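Local coordinates for protein PadR family transcriptional regulator (Listeria monocytogenes, PDB 6ABQ) that probably regulates transcription as a dimeric PadR-family DNA-binding factor with a winged helix-turn-helix fold, its activity apparently tuned by ligand binding, at residues M21-R25 and I36-L40. Residues are numbered along the deposited sequence; the frame is centred on the assembly and turned at random.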
loop_
_atom_site.group_PDB
_atom_site.type_symbol
_atom_site.label_atom_id
_atom_site.label_comp_id
_atom_site.label_asym_id
_atom_site.label_seq_id
_atom_site.Cartn_x
_atom_site.Cartn_y
_atom_site.Cartn_z
ATOM N N MET B 21 8.181 -4.613 5.234
ATOM C CA MET B 21 8.717 -4.005 6.456
ATOM C C MET B 21 9.055 -5.053 7.507
ATOM O O MET B 21 10.136 -5.009 8.103
ATOM C CB MET B 21 7.748 -2.959 7.034
ATOM C CG MET B 21 7.532 -1.710 6.186
ATOM S SD MET B 21 9.047 -0.788 5.876
ATOM C CE MET B 21 9.630 -1.549 4.365
ATOM N N ILE B 22 8.132 -5.994 7.700
ATOM C CA ILE B 22 8.276 -7.059 8.690
ATOM C C ILE B 22 9.446 -7.982 8.323
ATOM O O ILE B 22 10.302 -8.242 9.168
ATOM C CB ILE B 22 6.936 -7.811 8.917
ATOM C CG1 ILE B 22 5.905 -6.837 9.517
ATOM C CG2 ILE B 22 7.137 -9.012 9.840
ATOM C CD1 ILE B 22 4.473 -7.325 9.567
ATOM N N LEU B 23 9.495 -8.427 7.064
ATOM C CA LEU B 23 10.629 -9.191 6.542
ATOM C C LEU B 23 11.964 -8.451 6.746
ATOM O O LEU B 23 12.947 -9.065 7.178
ATOM C CB LEU B 23 10.425 -9.563 5.056
ATOM C CG LEU B 23 9.362 -10.601 4.650
ATOM C CD1 LEU B 23 9.164 -10.609 3.140
ATOM C CD2 LEU B 23 9.681 -12.004 5.140
ATOM N N GLU B 24 11.977 -7.145 6.463
ATOM C CA GLU B 24 13.155 -6.290 6.689
ATOM C C GLU B 24 13.598 -6.267 8.151
ATOM O O GLU B 24 14.784 -6.401 8.429
ATOM C CB GLU B 24 12.922 -4.865 6.158
ATOM C CG GLU B 24 14.077 -3.888 6.386
ATOM C CD GLU B 24 15.303 -4.146 5.511
ATOM O OE1 GLU B 24 15.177 -4.645 4.375
ATOM O OE2 GLU B 24 16.415 -3.832 5.967
ATOM N N ARG B 25 12.643 -6.106 9.069
ATOM C CA ARG B 25 12.912 -6.141 10.505
ATOM C C ARG B 25 13.434 -7.519 10.954
ATOM O O ARG B 25 14.391 -7.591 11.733
ATOM C CB ARG B 25 11.665 -5.724 11.307
ATOM C CG ARG B 25 11.766 -5.873 12.828
ATOM C CD ARG B 25 12.866 -5.000 13.434
ATOM N NE ARG B 25 13.123 -5.330 14.832
ATOM C CZ ARG B 25 13.939 -6.297 15.256
ATOM N NH1 ARG B 25 14.611 -7.056 14.400
ATOM N NH2 ARG B 25 14.088 -6.501 16.557
ATOM N N ILE B 36 8.100 -6.728 16.846
ATOM C CA ILE B 36 7.845 -6.262 15.474
ATOM C C ILE B 36 6.791 -5.147 15.449
ATOM O O ILE B 36 7.004 -4.126 14.791
ATOM C CB ILE B 36 7.430 -7.424 14.532
ATOM C CG1 ILE B 36 8.579 -8.430 14.375
ATOM C CG2 ILE B 36 6.987 -6.899 13.159
ATOM C CD1 ILE B 36 8.146 -9.838 13.993
ATOM N N THR B 37 5.675 -5.349 16.166
ATOM C CA THR B 37 4.584 -4.371 16.264
ATOM C C THR B 37 5.107 -3.038 16.797
ATOM O O THR B 37 4.857 -1.993 16.194
ATOM C CB THR B 37 3.423 -4.861 17.175
ATOM O OG1 THR B 37 3.024 -6.177 16.794
ATOM C CG2 THR B 37 2.218 -3.932 17.084
ATOM N N LYS B 38 5.843 -3.095 17.908
ATOM C CA LYS B 38 6.403 -1.896 18.551
ATOM C C LYS B 38 7.421 -1.186 17.658
ATOM O O LYS B 38 7.435 0.044 17.605
ATOM C CB LYS B 38 6.999 -2.218 19.927
ATOM C CG LYS B 38 6.019 -2.840 20.926
ATOM C CD LYS B 38 5.156 -1.814 21.664
ATOM C CE LYS B 38 3.756 -1.722 21.070
ATOM N NZ LYS B 38 2.733 -2.280 22.002
ATOM N N TYR B 39 8.243 -1.965 16.948
ATOM C CA TYR B 39 9.158 -1.440 15.930
ATOM C C TYR B 39 8.410 -0.626 14.854
ATOM O O TYR B 39 8.841 0.468 14.498
ATOM C CB TYR B 39 10.006 -2.565 15.290
ATOM C CG TYR B 39 10.693 -2.135 14.010
ATOM C CD1 TYR B 39 11.850 -1.338 14.038
ATOM C CD2 TYR B 39 10.162 -2.491 12.763
ATOM C CE1 TYR B 39 12.459 -0.917 12.853
ATOM C CE2 TYR B 39 10.762 -2.084 11.578
ATOM C CZ TYR B 39 11.902 -1.298 11.619
ATOM O OH TYR B 39 12.479 -0.903 10.424
ATOM N N LEU B 40 7.305 -1.177 14.348
ATOM C CA LEU B 40 6.485 -0.505 13.337
ATOM C C LEU B 40 5.762 0.735 13.883
ATOM O O LEU B 40 5.664 1.740 13.179
ATOM C CB LEU B 40 5.495 -1.481 12.676
ATOM C CG LEU B 40 6.115 -2.642 11.885
ATOM C CD1 LEU B 40 5.109 -3.767 11.678
ATOM C CD2 LEU B 40 6.699 -2.168 10.558
HETATM O O HOH W 1 11.405 -2.431 8.363
#
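Met21 meets Leu40 through its CB, 3.8 Å from Leu40 CD2, while the rest of its flexible thioether chain bends off toward Phe95 and Trp96 of helix 86-110 and Ile106 of the second subunit. A methionine suits this place because one side chain can serve three surfaces. In the backbone, Met21 O, already the acceptor for Arg25 N, also accepts a 2.9 Å hydrogen bond from a water oxygen, which lies 2.8 Å from Tyr39 OH in the plane of the ring. One turn of helix 17-27 is thereby tied to the neighbouring helix by solvent.

Ile22 is the apolar centre, its beta-branched side chain offering two arms to a buried site. With CG1 beside the backbone N (chi1 -64°), Ile22 CG1 lies 3.8 Å from both Ile36 CG2 and Leu40 CD1, methyls well suited to fill it, and Ile22 CG2 also touches Ile36 CG2. Ile22 crosses both Ile36 and Leu40 at about a right angle, and Ile56 of helix 50-62 adds a third helix to this small core.

Arg25 lays its aliphatic part over a face of Tyr39. CG stands anti to the backbone N and the chain bends at chi2 (62°), which brings Arg25 CD over the middle of the ring, 3.7 Å from the Tyr39 centroid, a CH-pi contact. The guanidinium stands above the same face but farther out, edge-on and nearly perpendicular to the ring; with Arg25 CZ 5.8 Å from the Tyr39 centroid, any cation-pi attraction is at most weak. Arg25 NH2 makes a salt bridge with Glu35. Both residues suit a partly exposed margin, each joining an apolar surface to a polar end.

Helices 17-27 and 33-42, their short segments inclined at 112°, thus pack within the winged helix-turn-helix domain without a direct hydrogen bond; cohesion is mainly hydrophobic and dispersive, with polar ends served by water and Glu35.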